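PDB 3LEW: SusD-like carbohydrate binding protein from Bacteroides vulgatus, which probably binds carbohydrate at the bacterial outer membrane as a nutrient-capturing member of the SusD family. Local coordinates for residues Ala22-Leu26 / Asp96-Val100; Arg217-Lys223 / Ala356-Asp362; Gly245-Val249 / Leu338-Val342; Gln416-Arg421 / Phe461-Ser465. One frame throughout, in Å; residues are numbered along the deposited sequence. Where two conformers were deposited one is given.

Contacts 1 and 3 are buried, contacts 2 and 4 only partly so. Contact 1 joins two helices by aliphatic packing, about 24 Å from the chain's centre; contact 3, the nearest to it at about 14 Å, is a polar loop-to-strand junction with a bound water. Contact 2 pairs helix ends through an aromatic stack and a salt bridge, and contact 4 ties two loops with a hydrogen bond between side-chain amides, a water and a phenylalanine. Strand 341-345 of contact 3 leads into helix 346-359 of contact 2. Contacts 2 and 4 come within about 6 Å at nearest atoms and share D141, through a long, weak ion pair with R217 and a weak hydrogen bond from Q416.

Contact 1 of 4, residues Ala22-Leu26 / Asp96-Val100; sequences AEKVL and DCNGV
The carbonyl oxygen D96 O receives V100 N at 3.0 Å, the regular i to i+4 bond of its helix, and V25 CG1 of the other helix rests beside that same D96 O at 4.1 Å. This is antiparallel helix-helix packing: the axes of the two short segments approach to 9.2 Å, and their directions differ by 171°. Helices 19-35 and 81-103 belong to the helical part of the SusD fold, whose sequence families fall in the TPR clan.

V100 is the side chain that enters the interface most fully. With CG1 anti to the backbone N (chi1 167°) and CG2 anti to the carbonyl carbon, CG2 makes the closer contacts. There V100 CG2 meets the carbonyl oxygen A22 O at 3.5 Å, an atom already used by L26 N within its own helical turn. V25 CG1 comes alongside V100 CG2 at 3.9 Å, the two valines sliding past each other in opposite directions. L26 arrives differently, crossing V100 at about a right angle, with L26 CD1 4.1 Å from V100 CG2. The other valine branch is used too: V100 CG1 has A22 CB at 4.3 Å.

One methyl is therefore hemmed in by a carbonyl oxygen and two aliphatic branches, and the side-chain chemistry across the pair is apolar. Helix 111-135 covers the flank, A121 touching both L26 and V100, while L124 lies on C97. On that flank the leucine makes a last reach across, L26 CD1 standing 4.2 Å from C97 SG.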
loop_
_atom_site.group_PDB
_atom_site.type_symbol
_atom_site.label_atom_id
_atom_site.label_comp_id
_atom_site.label_asym_id
_atom_site.label_seq_id
_atom_site.Cartn_x
_atom_site.Cartn_y
_atom_site.Cartn_z
ATOM N N ALA A 22 -5.307 4.501 27.783
ATOM C CA ALA A 22 -5.858 3.885 26.577
ATOM C C ALA A 22 -5.069 4.349 25.361
ATOM O O ALA A 22 -4.705 3.554 24.486
ATOM C CB ALA A 22 -7.328 4.229 26.429
ATOM N N GLU A 23 -4.789 5.637 25.301
ATOM C CA GLU A 23 -4.020 6.166 24.185
ATOM C C GLU A 23 -2.635 5.526 24.122
ATOM O O GLU A 23 -2.119 5.256 23.012
ATOM C CB GLU A 23 -3.938 7.688 24.277
ATOM C CG GLU A 23 -3.101 8.314 23.184
ATOM C CD GLU A 23 -3.510 9.753 22.891
ATOM O OE1 GLU A 23 -3.391 10.621 23.762
ATOM O OE2 GLU A 23 -3.925 10.028 21.767
ATOM N N LYS A 24 -2.037 5.233 25.270
ATOM C CA LYS A 24 -0.727 4.612 25.269
ATOM C C LYS A 24 -0.779 3.239 24.613
ATOM O O LYS A 24 0.111 2.887 23.846
ATOM C CB LYS A 24 -0.143 4.509 26.656
ATOM C CG LYS A 24 1.307 4.026 26.651
ATOM N N VAL A 25 -1.806 2.450 24.926
ATOM C CA VAL A 25 -1.957 1.154 24.268
ATOM C C VAL A 25 -2.120 1.282 22.751
ATOM O O VAL A 25 -1.536 0.499 21.934
ATOM C CB VAL A 25 -3.086 0.334 24.894
ATOM C CG1 VAL A 25 -3.303 -0.972 24.099
ATOM C CG2 VAL A 25 -2.784 0.060 26.363
ATOM N N LEU A 26 -2.945 2.236 22.328
ATOM C CA LEU A 26 -3.107 2.481 20.905
ATOM C C LEU A 26 -1.809 2.913 20.228
ATOM O O LEU A 26 -1.498 2.453 19.095
ATOM C CB LEU A 26 -4.203 3.522 20.669
ATOM C CG LEU A 26 -5.169 3.406 19.509
ATOM C CD1 LEU A 26 -5.781 1.961 19.499
ATOM C CD2 LEU A 26 -6.270 4.471 19.703
ATOM N N ASP A 96 -5.003 -5.005 20.223
ATOM C CA ASP A 96 -4.779 -3.709 20.900
ATOM C C ASP A 96 -5.979 -2.762 20.777
ATOM O O ASP A 96 -6.428 -2.200 21.789
ATOM C CB ASP A 96 -3.535 -2.992 20.348
ATOM C CG ASP A 96 -2.232 -3.684 20.738
ATOM O OD1 ASP A 96 -2.146 -4.276 21.848
ATOM O OD2 ASP A 96 -1.268 -3.636 19.952
ATOM N N CYS A 97 -6.488 -2.601 19.542
ATOM C CA CYS A 97 -7.679 -1.793 19.312
ATOM C C CYS A 97 -8.850 -2.323 20.160
ATOM O O CYS A 97 -9.533 -1.533 20.803
ATOM C CB CYS A 97 -8.114 -1.779 17.861
ATOM S SG CYS A 97 -6.896 -1.053 16.755
ATOM N N ASN A 98 -9.062 -3.644 20.175
ATOM C CA ASN A 98 -10.165 -4.210 20.949
ATOM C C ASN A 98 -9.970 -4.017 22.458
ATOM O O ASN A 98 -10.939 -3.814 23.194
ATOM C CB ASN A 98 -10.376 -5.687 20.613
ATOM C CG ASN A 98 -10.946 -5.883 19.211
ATOM O OD1 ASN A 98 -11.556 -4.967 18.683
ATOM N ND2 ASN A 98 -10.763 -7.093 18.612
ATOM N N GLY A 99 -8.731 -4.095 22.936
ATOM C CA GLY A 99 -8.477 -3.837 24.372
ATOM C C GLY A 99 -8.822 -2.397 24.734
ATOM O O GLY A 99 -9.443 -2.142 25.767
ATOM N N VAL A 100 -8.476 -1.454 23.868
ATOM C CA VAL A 100 -8.866 -0.057 24.048
ATOM C C VAL A 100 -10.404 0.107 24.049
ATOM O O VAL A 100 -10.985 0.719 24.960
ATOM C CB VAL A 100 -8.184 0.846 23.005
ATOM C CG1 VAL A 100 -8.816 2.255 22.954
ATOM C CG2 VAL A 100 -6.674 0.869 23.301
#

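Contact 2 of 4, residues Arg217-Lys223 / Ala356-Asp362; sequences RQWEKAK and AKAHLND
The W219 indole is layered between two residues: H359 CG lies over the centre of one face, and R217 CA sits above the opposite face, displaced toward the rim. This layering belongs to a helix-end junction in the SusD helical fold. R217 CZ is in plane at the indole edge, and W219 CZ2 stands over the centre of one face of the R217 guanidinium, 3.5 Å above its plane. The H359 imidazole forms an offset stack with the W219 six-membered ring, the planes 2° apart and the centroids separated by 3.6 Å. H359 CB adds a CH-pi contact, 3.4 Å from the centroid of the W219 five-membered ring and almost on its normal.

Helix 219-232 begins just after the Schellman motif at R217, and helix 346-359 runs out into another at N361. Between the helices small side chains meet, A222 CB lying 3.8 Å from A356 CB. L360 CG rests on W219 CB at 3.8 Å.

With CG anti to the backbone N (chi1 163°) and the chain extended beyond it, K223 CD passes L360 CD1 at 3.6 Å on the way to D362. D362 OD1 caps D364 N, which should steady the carboxylate. The other oxygen takes the salt bridge: K223 NZ meets D362 OD2 at 2.8 Å on its anti side, 28° out of the carboxylate plane.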
loop_
_atom_site.group_PDB
_atom_site.type_symbol
_atom_site.label_atom_id
_atom_site.label_comp_id
_atom_site.label_asym_id
_atom_site.label_seq_id
_atom_site.Cartn_x
_atom_site.Cartn_y
_atom_site.Cartn_z
ATOM N N ARG A 217 -16.588 -1.761 -3.704
ATOM C CA ARG A 217 -17.515 -1.432 -4.796
ATOM C C ARG A 217 -18.767 -0.676 -4.350
ATOM O O ARG A 217 -19.845 -0.799 -4.967
ATOM C CB ARG A 217 -17.846 -2.707 -5.629
ATOM C CG ARG A 217 -16.590 -3.451 -5.997
ATOM C CD ARG A 217 -16.838 -4.663 -6.954
ATOM N NE ARG A 217 -17.199 -4.252 -8.313
ATOM C CZ ARG A 217 -16.336 -3.898 -9.257
ATOM N NH1 ARG A 217 -15.048 -3.887 -9.016
ATOM N NH2 ARG A 217 -16.774 -3.532 -10.466
ATOM N N GLN A 218 -18.611 0.088 -3.252
ATOM C CA GLN A 218 -19.634 0.989 -2.717
ATOM C C GLN A 218 -19.379 2.379 -3.302
ATOM O O GLN A 218 -18.837 3.273 -2.634
ATOM C CB GLN A 218 -19.539 1.022 -1.187
ATOM C CG GLN A 218 -19.964 -0.299 -0.553
ATOM C CD GLN A 218 -21.441 -0.558 -0.710
ATOM O OE1 GLN A 218 -22.226 0.362 -0.841
ATOM N NE2 GLN A 218 -21.824 -1.815 -0.716
ATOM N N TRP A 219 -19.695 2.525 -4.592
ATOM C CA TRP A 219 -19.263 3.689 -5.360
ATOM C C TRP A 219 -19.838 4.988 -4.793
ATOM O O TRP A 219 -19.125 5.979 -4.694
ATOM C CB TRP A 219 -19.642 3.551 -6.837
ATOM C CG TRP A 219 -19.328 2.218 -7.448
ATOM C CD1 TRP A 219 -20.207 1.372 -8.075
ATOM C CD2 TRP A 219 -18.048 1.583 -7.516
ATOM N NE1 TRP A 219 -19.558 0.242 -8.501
ATOM C CE2 TRP A 219 -18.229 0.349 -8.180
ATOM C CE3 TRP A 219 -16.780 1.917 -7.060
ATOM C CZ2 TRP A 219 -17.177 -0.529 -8.413
ATOM C CZ3 TRP A 219 -15.731 1.046 -7.297
ATOM C CH2 TRP A 219 -15.960 -0.183 -7.958
ATOM N N GLU A 220 -21.136 4.991 -4.473
ATOM C CA GLU A 220 -21.798 6.185 -3.928
ATOM C C GLU A 220 -21.115 6.646 -2.639
ATOM O O GLU A 220 -20.805 7.832 -2.475
ATOM C CB GLU A 220 -23.270 5.908 -3.676
ATOM C CG GLU A 220 -24.150 7.131 -3.631
ATOM C CD GLU A 220 -24.362 7.708 -5.039
ATOM O OE1 GLU A 220 -25.107 7.101 -5.891
ATOM O OE2 GLU A 220 -23.756 8.756 -5.274
ATOM N N LYS A 221 -20.820 5.698 -1.744
ATOM C CA LYS A 221 -20.097 6.044 -0.512
ATOM C C LYS A 221 -18.679 6.563 -0.787
ATOM O O LYS A 221 -18.238 7.514 -0.165
ATOM C CB LYS A 221 -20.067 4.851 0.417
ATOM C CG LYS A 221 -21.389 4.602 1.158
ATOM C CD LYS A 221 -21.211 3.545 2.255
ATOM C CE LYS A 221 -22.526 3.373 2.987
ATOM N NZ LYS A 221 -22.410 2.558 4.204
ATOM N N ALA A 222 -17.962 5.916 -1.702
ATOM C CA ALA A 222 -16.587 6.305 -2.040
ATOM C C ALA A 222 -16.566 7.722 -2.572
ATOM O O ALA A 222 -15.701 8.531 -2.217
ATOM C CB ALA A 222 -15.967 5.328 -3.080
ATOM N N LYS A 223 -17.532 8.025 -3.426
ATOM C CA LYS A 223 -17.703 9.404 -3.939
ATOM C C LYS A 223 -18.011 10.385 -2.801
ATOM O O LYS A 223 -17.439 11.489 -2.740
ATOM C CB LYS A 223 -18.824 9.435 -4.992
ATOM C CG LYS A 223 -19.378 10.855 -5.301
ATOM C CD LYS A 223 -20.442 10.863 -6.349
ATOM C CE LYS A 223 -21.097 12.246 -6.508
ATOM N NZ LYS A 223 -22.039 12.300 -7.669
ATOM N N ALA A 356 -14.631 6.245 -8.529
ATOM C CA ALA A 356 -15.981 6.078 -8.036
ATOM C C ALA A 356 -16.957 6.786 -8.983
ATOM O O ALA A 356 -17.983 6.231 -9.382
ATOM C CB ALA A 356 -16.093 6.648 -6.632
ATOM N N LYS A 357 -16.608 8.002 -9.375
ATOM C CA LYS A 357 -17.461 8.735 -10.308
ATOM C C LYS A 357 -17.617 8.033 -11.705
ATOM O O LYS A 357 -18.695 8.074 -12.307
ATOM C CB LYS A 357 -16.991 10.187 -10.432
ATOM C CG LYS A 357 -17.347 11.004 -9.193
ATOM C CD LYS A 357 -16.689 12.367 -9.182
ATOM C CE LYS A 357 -17.226 13.200 -7.995
ATOM N NZ LYS A 357 -16.434 14.499 -7.855
ATOM N N ALA A 358 -16.557 7.409 -12.195
ATOM C CA ALA A 358 -16.591 6.660 -13.475
ATOM C C ALA A 358 -17.600 5.516 -13.375
ATOM O O ALA A 358 -18.427 5.350 -14.249
ATOM C CB ALA A 358 -15.203 6.134 -13.856
ATOM N N HIS A 359 -17.588 4.798 -12.260
ATOM C CA HIS A 359 -18.575 3.735 -12.013
ATOM C C HIS A 359 -19.994 4.236 -11.893
ATOM O O HIS A 359 -20.929 3.527 -12.250
ATOM C CB HIS A 359 -18.218 2.906 -10.768
ATOM C CG HIS A 359 -17.157 1.888 -11.029
ATOM N ND1 HIS A 359 -17.413 0.742 -11.755
ATOM C CD2 HIS A 359 -15.844 1.864 -10.730
ATOM C CE1 HIS A 359 -16.301 0.039 -11.852
ATOM N NE2 HIS A 359 -15.331 0.698 -11.257
ATOM N N LEU A 360 -20.161 5.458 -11.389
ATOM C CA LEU A 360 -21.465 6.087 -11.247
ATOM C C LEU A 360 -21.934 6.841 -12.505
ATOM O O LEU A 360 -23.018 7.419 -12.524
ATOM C CB LEU A 360 -21.418 7.068 -10.074
ATOM C CG LEU A 360 -21.267 6.436 -8.684
ATOM C CD1 LEU A 360 -21.047 7.522 -7.638
ATOM C CD2 LEU A 360 -22.511 5.633 -8.334
ATOM N N ASN A 361 -21.090 6.857 -13.538
ATOM C CA ASN A 361 -21.325 7.655 -14.737
ATOM C C ASN A 361 -21.512 9.142 -14.506
ATOM O O ASN A 361 -22.279 9.814 -15.196
ATOM C CB ASN A 361 -22.419 7.037 -15.572
ATOM C CG ASN A 361 -21.828 6.180 -16.639
ATOM O OD1 ASN A 361 -21.703 4.966 -16.466
ATOM N ND2 ASN A 361 -21.362 6.821 -17.725
ATOM N N ASP A 362 -20.771 9.621 -13.520
ATOM C CA ASP A 362 -20.727 11.048 -13.150
ATOM C C ASP A 362 -19.649 11.730 -14.016
ATOM O O ASP A 362 -18.463 11.406 -13.903
ATOM C CB ASP A 362 -20.419 11.158 -11.665
ATOM C CG ASP A 362 -20.365 12.596 -11.161
ATOM O OD1 ASP A 362 -20.152 13.516 -11.974
ATOM O OD2 ASP A 362 -20.447 12.787 -9.924
#

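Contact 3 of 4, residues Gly245-Val249 / Leu338-Val342; sequences GFNSV and LGDIV
D340 sets its CG anti to its own carbonyl carbon (chi1 -62°), and OD1 nearly eclipses CA, which projects OD2 onward to V249 N. That bond spans 2.9 Å from V249 N to D340 OD2, has an N-H...O angle of 158° and uses the anti lone pair of the oxygen. V249 CG1 and CG2 both lie against D340 OD2, the two side chains crossing at about a right angle. The other oxygen, D340 OD1, takes a salt bridge from R332 and the backbone N of Q260; with both oxygens bonded, the carboxylate's rotation is probably restricted.

The backbone answers in the reverse direction: D340 N donates to N247 O at 3.0 Å, coming from 56° above the carbonyl plane. R332 NH1 bonds both D340 OD1 and N247 O, so one arginine nitrogen spans the two segments.

Water 1 bridges the rest. It donates to F246 O at 2.7 Å and to D340 O at 2.7 Å, and accepts V342 N at 3.0 Å. These bonds dock the loop that follows helix 239-242 onto the start of strand 341-345, one half of a two-stranded antiparallel sheet with strand 254-258: a water-mediated loop-to-strand junction held by a buried aspartate.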
loop_
_atom_site.group_PDB
_atom_site.type_symbol
_atom_site.label_atom_id
_atom_site.label_comp_id
_atom_site.label_asym_id
_atom_site.label_seq_id
_atom_site.Cartn_x
_atom_site.Cartn_y
_atom_site.Cartn_z
ATOM N N GLY A 245 12.308 13.160 -2.513
ATOM C CA GLY A 245 12.729 11.844 -2.014
ATOM C C GLY A 245 11.653 11.014 -1.316
ATOM O O GLY A 245 11.938 9.920 -0.837
ATOM N N PHE A 246 10.400 11.517 -1.233
ATOM C CA PHE A 246 9.274 10.736 -0.638
ATOM C C PHE A 246 9.632 10.151 0.752
ATOM O O PHE A 246 9.304 9.006 1.068
ATOM C CB PHE A 246 8.765 9.658 -1.617
ATOM C CG PHE A 246 7.643 10.138 -2.515
ATOM C CD1 PHE A 246 7.911 10.997 -3.544
ATOM C CD2 PHE A 246 6.338 9.717 -2.318
ATOM C CE1 PHE A 246 6.891 11.488 -4.359
ATOM C CE2 PHE A 246 5.311 10.213 -3.147
ATOM C CZ PHE A 246 5.613 11.077 -4.158
ATOM N N ASN A 247 10.236 10.990 1.585
ATOM C CA ASN A 247 10.913 10.545 2.806
ATOM C C ASN A 247 10.649 11.403 4.060
ATOM O O ASN A 247 11.327 11.228 5.059
ATOM C CB ASN A 247 12.381 10.424 2.544
ATOM C CG ASN A 247 13.011 11.771 2.182
ATOM O OD1 ASN A 247 12.463 12.831 2.554
ATOM N ND2 ASN A 247 14.144 11.760 1.445
ATOM N N SER A 248 9.650 12.274 3.989
ATOM C CA SER A 248 9.275 13.149 5.144
ATOM C C SER A 248 7.782 13.340 5.274
ATOM O O SER A 248 7.111 13.775 4.304
ATOM C CB SER A 248 9.896 14.534 4.952
ATOM O OG SER A 248 9.497 15.425 5.973
ATOM N N VAL A 249 7.242 13.106 6.475
ATOM C CA VAL A 249 5.822 13.327 6.739
ATOM C C VAL A 249 5.426 14.818 6.716
ATOM O O VAL A 249 4.215 15.135 6.654
ATOM C CB VAL A 249 5.379 12.739 8.121
ATOM C CG1 VAL A 249 5.508 11.213 8.137
ATOM C CG2 VAL A 249 6.140 13.424 9.265
ATOM N N LEU A 338 17.590 6.964 7.784
ATOM C CA LEU A 338 16.238 7.386 8.106
ATOM C C LEU A 338 15.488 7.778 6.845
ATOM O O LEU A 338 16.014 8.444 5.970
ATOM C CB LEU A 338 16.233 8.603 9.048
ATOM C CG LEU A 338 16.918 8.454 10.409
ATOM C CD1 LEU A 338 16.768 9.788 11.191
ATOM C CD2 LEU A 338 16.301 7.294 11.181
ATOM N N GLY A 339 14.231 7.375 6.798
ATOM C CA GLY A 339 13.283 7.841 5.774
ATOM C C GLY A 339 11.891 7.517 6.207
ATOM O O GLY A 339 11.632 6.400 6.646
ATOM N N ASP A 340 10.962 8.476 6.070
ATOM C CA ASP A 340 9.599 8.291 6.558
ATOM C C ASP A 340 8.785 7.460 5.558
ATOM O O ASP A 340 9.071 7.433 4.364
ATOM C CB ASP A 340 8.881 9.629 6.821
ATOM C CG ASP A 340 9.553 10.491 7.911
ATOM O OD1 ASP A 340 10.535 10.043 8.581
ATOM O OD2 ASP A 340 9.077 11.657 8.112
ATOM N N ILE A 341 7.735 6.842 6.067
ATOM C CA ILE A 341 6.927 5.903 5.285
ATOM C C ILE A 341 5.553 6.520 4.975
ATOM O O ILE A 341 4.752 6.710 5.874
ATOM C CB ILE A 341 6.681 4.594 6.031
ATOM C CG1 ILE A 341 7.987 3.982 6.568
ATOM C CG2 ILE A 341 5.964 3.587 5.090
ATOM C CD1 ILE A 341 9.096 3.743 5.522
ATOM N N VAL A 342 5.310 6.796 3.711
ATOM C CA VAL A 342 4.005 7.343 3.271
ATOM C C VAL A 342 2.917 6.240 3.283
ATOM O O VAL A 342 3.162 5.129 2.838
ATOM C CB VAL A 342 4.111 8.020 1.886
ATOM C CG1 VAL A 342 4.464 7.026 0.788
ATOM C CG2 VAL A 342 2.770 8.724 1.514
HETATM O O HOH W 1 7.817 6.937 2.049
#

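Contact 4 of 4, residues Gln416-Arg421 / Phe461-Ser465; sequences QQTVVR and FCPNS
Segments 416-421 and 461-464 run in nearly opposite directions, 165° apart end to end, and come together at T418 CA and P463 CA, 4.5 Å from each other. At one end two side-chain amides join: Q416, extended beyond CG (chi2 -174°), presents its carbonyl to N464. N464 ND2 donates to Q416 OE1 at 2.9 Å with an almost straight N-H...O angle of 174°, and the acceptor lies close to the plane of the N464 amide.

Next to this amide pair, Q417 O takes a hydrogen bond from water 2 at 2.7 Å, and P463 CA adds a weaker CA-H...O contact to Q417 O at 3.5 Å. The same water accepts N464 N at 2.9 Å. P463 CB also leans on Q416 O.

At the other end V419 CG1 sits over the F461 ring face, 3.8 Å from its centroid, a CH-pi contact that holds for one of two deposited V419 conformers and is not established for the other. R421 CD passes F461 CE2 at 4.0 Å, and the guanidinium goes on to G56 O, N71 O and F452 O.

The pair thus joins the loop from helix 408-414 toward strand 429-434 to the loop from strand 440-448 toward helix 474-479.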
loop_
_atom_site.group_PDB
_atom_site.type_symbol
_atom_site.label_atom_id
_atom_site.label_comp_id
_atom_site.label_asym_id
_atom_site.label_seq_id
_atom_site.Cartn_x
_atom_site.Cartn_y
_atom_site.Cartn_z
ATOM N N GLN A 416 -9.708 -7.433 -11.012
ATOM C CA GLN A 416 -9.636 -8.703 -11.770
ATOM C C GLN A 416 -8.786 -8.532 -13.023
ATOM O O GLN A 416 -9.129 -9.001 -14.114
ATOM C CB GLN A 416 -11.019 -9.275 -12.074
ATOM C CG GLN A 416 -11.804 -9.612 -10.827
ATOM C CD GLN A 416 -13.097 -10.304 -11.133
ATOM O OE1 GLN A 416 -13.120 -11.430 -11.698
ATOM N NE2 GLN A 416 -14.193 -9.644 -10.809
ATOM N N GLN A 417 -7.646 -7.871 -12.851
ATOM C CA GLN A 417 -6.748 -7.657 -13.952
ATOM C C GLN A 417 -5.661 -8.694 -13.944
ATOM O O GLN A 417 -5.568 -9.493 -13.011
ATOM C CB GLN A 417 -6.184 -6.233 -13.880
ATOM C CG GLN A 417 -7.188 -5.175 -14.331
ATOM C CD GLN A 417 -6.579 -3.806 -14.250
ATOM O OE1 GLN A 417 -6.336 -3.289 -13.154
ATOM N NE2 GLN A 417 -6.287 -3.215 -15.413
ATOM N N THR A 418 -4.868 -8.727 -15.022
ATOM C CA THR A 418 -3.696 -9.583 -15.032
ATOM C C THR A 418 -2.420 -8.774 -14.951
ATOM O O THR A 418 -2.324 -7.647 -15.426
ATOM C CB THR A 418 -3.641 -10.503 -16.246
ATOM O OG1 THR A 418 -2.564 -11.446 -16.070
ATOM C CG2 THR A 418 -3.482 -9.704 -17.580
ATOM N N VAL A 419 -1.420 -9.343 -14.285
ATOM C CA VAL A 419 -0.045 -8.858 -14.343
ATOM C C VAL A 419 0.411 -8.905 -15.782
ATOM O O VAL A 419 0.124 -9.875 -16.476
ATOM C CB VAL A 419 0.888 -9.783 -13.521
ATOM C CG1 VAL A 419 2.395 -9.551 -13.876
ATOM C CG2 VAL A 419 0.621 -9.581 -12.056
ATOM N N VAL A 420 1.126 -7.888 -16.244
ATOM C CA VAL A 420 1.634 -7.853 -17.615
ATOM C C VAL A 420 3.123 -7.489 -17.536
ATOM O O VAL A 420 3.504 -6.503 -16.878
ATOM C CB VAL A 420 0.902 -6.785 -18.496
ATOM C CG1 VAL A 420 1.529 -6.709 -19.905
ATOM C CG2 VAL A 420 -0.587 -7.118 -18.606
ATOM N N ARG A 421 3.948 -8.305 -18.176
ATOM C CA ARG A 421 5.414 -8.120 -18.167
ATOM C C ARG A 421 6.037 -8.522 -19.488
ATOM O O ARG A 421 6.101 -9.716 -19.827
ATOM C CB ARG A 421 6.066 -8.956 -17.066
ATOM C CG ARG A 421 5.658 -8.502 -15.643
ATOM C CD ARG A 421 6.376 -9.266 -14.603
ATOM N NE ARG A 421 5.962 -8.859 -13.250
ATOM C CZ ARG A 421 6.374 -9.485 -12.158
ATOM N NH1 ARG A 421 7.158 -10.557 -12.269
ATOM N NH2 ARG A 421 5.985 -9.076 -10.952
ATOM N N PHE A 461 0.449 -15.569 -16.918
ATOM C CA PHE A 461 -0.205 -14.638 -16.014
ATOM C C PHE A 461 -1.658 -14.508 -16.451
ATOM O O PHE A 461 -1.954 -14.500 -17.638
ATOM C CB PHE A 461 0.407 -13.257 -16.139
ATOM C CG PHE A 461 1.812 -13.153 -15.637
ATOM C CD1 PHE A 461 2.211 -13.780 -14.470
ATOM C CD2 PHE A 461 2.747 -12.375 -16.344
ATOM C CE1 PHE A 461 3.516 -13.647 -13.981
ATOM C CE2 PHE A 461 4.040 -12.250 -15.855
ATOM C CZ PHE A 461 4.414 -12.873 -14.675
ATOM N N CYS A 462 -2.554 -14.478 -15.487
ATOM C CA CYS A 462 -3.983 -14.382 -15.772
ATOM C C CYS A 462 -4.665 -13.680 -14.591
ATOM O O CYS A 462 -4.071 -13.515 -13.519
ATOM C CB CYS A 462 -4.563 -15.790 -15.962
ATOM S SG CYS A 462 -4.544 -16.842 -14.526
ATOM N N PRO A 463 -5.913 -13.217 -14.787
ATOM C CA PRO A 463 -6.642 -12.719 -13.642
ATOM C C PRO A 463 -6.969 -13.809 -12.612
ATOM O O PRO A 463 -7.065 -14.997 -12.914
ATOM C CB PRO A 463 -7.958 -12.171 -14.262
ATOM C CG PRO A 463 -7.694 -12.077 -15.721
ATOM C CD PRO A 463 -6.700 -13.121 -16.034
ATOM N N ASN A 464 -7.122 -13.377 -11.372
ATOM C CA ASN A 464 -7.654 -14.233 -10.333
ATOM C C ASN A 464 -6.816 -15.493 -10.105
ATOM O O ASN A 464 -7.345 -16.605 -9.914
ATOM C CB ASN A 464 -9.100 -14.589 -10.629
ATOM C CG ASN A 464 -10.035 -13.380 -10.678
ATOM O OD1 ASN A 464 -9.852 -12.384 -9.970
ATOM N ND2 ASN A 464 -11.065 -13.478 -11.524
ATOM N N SER A 465 -5.508 -15.327 -10.132
ATOM C CA SER A 465 -4.578 -16.437 -9.858
ATOM C C SER A 465 -4.384 -16.652 -8.374
ATOM O O SER A 465 -4.252 -15.687 -7.625
ATOM C CB SER A 465 -3.211 -16.119 -10.495
ATOM O OG SER A 465 -2.214 -17.082 -10.150
HETATM O O HOH W 2 -6.862 -10.525 -10.841
#